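Local coordinates for translocator protein BipD (Burkholderia pseudomallei, PDB 2IZP), which is required for invasion of epithelial cells and survival within host cells, and probably regulates secretion of the effectors BipB and BipC at the type III secretion needle tip, at residues Ile137-Thr142 with Met194-Gly199. Sequence-based numbering, arbitrary orientation.
Sequences IDAYAT and MQLPKG
Asp138 meets Pro197 through its methylene, CB lying 3.8 Å from Pro197 CG. With CG anti to the carbonyl carbon and beside the backbone N (chi1 -74°), CB packs on the proline while OD1 forms a salt bridge with Arg93 NH1 of helix 75-103. Ala139 follows, where the two backbones come nearest: its CA is 5.5 Å from that of Leu196. Ala139 CB lies 3.7 Å from Pro197 CD and 3.9 Å from Leu196 CD2, and a side chain this small lets the extended chain run close over the helix. Proline suits the other side because its apolar ring carbons CG and CD pack on Asp138 CB and Ala139 CB. Leu196 directs its CB away, and its CD2 branch returns to the alanine methyl; Trp205 of helix 202-209 touches both residues. Here strand 194-195, at the edge of a small antiparallel sheet beside 220-223, and the loop after it pass over helix 123-160, part of a predicted coiled coil in this type III secretion tip protein. Backbone hydrogen bonds join Met194 to Val221 and Leu196 to Gly219, tying this chain to strand 220-223 and the residue before it. One turn beyond Ala139, the small, branched, polar side chain of Thr142 suits a partly exposed helix position facing the strand. Thr142 O rests 3.7 Å from Met194 CG. The flexible, bent methionine side chain then leads away from the helix, and Met194 also touches Val221 and Ile223.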
loop_
_atom_site.group_PDB
_atom_site.type_symbol
_atom_site.label_atom_id
_atom_site.label_comp_id
_atom_site.label_asym_id
_atom_site.label_seq_id
_atom_site.Cartn_x
_atom_site.Cartn_y
_atom_site.Cartn_z
ATOM N N ILE A 137 -4.191 5.647 11.425
ATOM C CA ILE A 137 -3.337 6.366 10.483
ATOM C C ILE A 137 -2.002 5.659 10.275
ATOM O O ILE A 137 -1.573 5.370 9.164
ATOM C CB ILE A 137 -3.093 7.804 10.996
ATOM C CG1 ILE A 137 -4.374 8.619 11.197
ATOM C CG2 ILE A 137 -2.116 8.524 10.083
ATOM C CD1 ILE A 137 -4.168 9.946 11.889
ATOM N N ASP A 138 -1.317 5.358 11.374
ATOM C CA ASP A 138 -0.003 4.731 11.327
ATOM C C ASP A 138 -0.053 3.395 10.598
ATOM O O ASP A 138 0.651 3.132 9.626
ATOM C CB ASP A 138 0.511 4.539 12.756
ATOM C CG ASP A 138 0.974 5.817 13.427
ATOM O OD1 ASP A 138 0.859 5.909 14.674
ATOM O OD2 ASP A 138 1.453 6.736 12.728
ATOM N N ALA A 139 -0.933 2.542 11.110
ATOM C CA ALA A 139 -1.087 1.191 10.602
ATOM C C ALA A 139 -1.319 1.217 9.099
ATOM O O ALA A 139 -0.535 0.597 8.369
ATOM C CB ALA A 139 -2.196 0.472 11.350
ATOM N N TYR A 140 -2.350 1.922 8.626
ATOM C CA TYR A 140 -2.545 1.938 7.170
ATOM C C TYR A 140 -1.316 2.535 6.505
ATOM O O TYR A 140 -0.892 2.117 5.421
ATOM C CB TYR A 140 -3.812 2.691 6.773
ATOM C CG TYR A 140 -5.049 1.821 6.691
ATOM C CD1 TYR A 140 -5.954 1.800 7.746
ATOM C CD2 TYR A 140 -5.322 1.034 5.588
ATOM C CE1 TYR A 140 -7.089 1.018 7.701
ATOM C CE2 TYR A 140 -6.453 0.243 5.525
ATOM C CZ TYR A 140 -7.332 0.243 6.589
ATOM O OH TYR A 140 -8.470 -0.535 6.548
ATOM N N ALA A 141 -0.693 3.535 7.135
ATOM C CA ALA A 141 0.520 4.039 6.480
ATOM C C ALA A 141 1.587 2.953 6.409
ATOM O O ALA A 141 2.191 2.723 5.359
ATOM C CB ALA A 141 1.052 5.263 7.200
ATOM N N THR A 142 1.856 2.241 7.508
ATOM C CA THR A 142 2.911 1.218 7.387
ATOM C C THR A 142 2.555 0.142 6.371
ATOM O O THR A 142 3.338 -0.150 5.459
ATOM C CB THR A 142 3.247 0.605 8.758
ATOM O OG1 THR A 142 2.117 -0.021 9.365
ATOM C CG2 THR A 142 3.673 1.724 9.712
ATOM N N MET A 194 6.202 -5.669 7.920
ATOM C CA MET A 194 5.422 -4.591 8.520
ATOM C C MET A 194 5.160 -4.860 9.997
ATOM O O MET A 194 5.136 -6.007 10.449
ATOM C CB MET A 194 4.134 -4.402 7.713
ATOM C CG MET A 194 4.333 -3.583 6.445
ATOM S SD MET A 194 3.461 -4.181 4.996
ATOM C CE MET A 194 4.563 -5.454 4.391
ATOM N N GLN A 195 4.985 -3.773 10.748
ATOM C CA GLN A 195 4.767 -3.805 12.180
ATOM C C GLN A 195 3.669 -2.840 12.640
ATOM O O GLN A 195 3.839 -1.621 12.675
ATOM C CB GLN A 195 6.065 -3.476 12.932
ATOM C CG GLN A 195 5.851 -3.377 14.445
ATOM C CD GLN A 195 5.509 -4.733 15.034
ATOM O OE1 GLN A 195 6.216 -5.711 14.780
ATOM N NE2 GLN A 195 4.437 -4.819 15.812
ATOM N N LEU A 196 2.541 -3.421 13.012
ATOM C CA LEU A 196 1.368 -2.768 13.545
ATOM C C LEU A 196 1.593 -2.108 14.902
ATOM O O LEU A 196 2.200 -2.713 15.786
ATOM C CB LEU A 196 0.253 -3.812 13.695
ATOM C CG LEU A 196 -0.299 -4.341 12.372
ATOM C CD1 LEU A 196 -1.413 -5.337 12.631
ATOM C CD2 LEU A 196 -0.762 -3.179 11.504
ATOM N N PRO A 197 1.091 -0.885 15.045
ATOM C CA PRO A 197 1.187 -0.110 16.286
ATOM C C PRO A 197 0.795 -0.892 17.532
ATOM O O PRO A 197 0.003 -1.830 17.467
ATOM C CB PRO A 197 0.159 1.010 16.063
ATOM C CG PRO A 197 0.212 1.229 14.584
ATOM C CD PRO A 197 0.386 -0.140 13.983
ATOM N N LYS A 198 1.347 -0.494 18.673
ATOM C CA LYS A 198 1.102 -1.156 19.949
ATOM C C LYS A 198 -0.307 -0.950 20.487
ATOM O O LYS A 198 -0.642 0.116 21.018
ATOM C CB LYS A 198 2.117 -0.642 20.988
ATOM C CG LYS A 198 2.265 0.872 20.975
ATOM C CD LYS A 198 2.836 1.412 22.276
ATOM C CE LYS A 198 2.473 2.874 22.473
ATOM N NZ LYS A 198 2.971 3.390 23.786
ATOM N N GLY A 199 -1.152 -1.969 20.379
ATOM C CA GLY A 199 -2.511 -1.892 20.892
ATOM C C GLY A 199 -3.542 -2.311 19.866
ATOM O O GLY A 199 -4.742 -2.345 20.130
#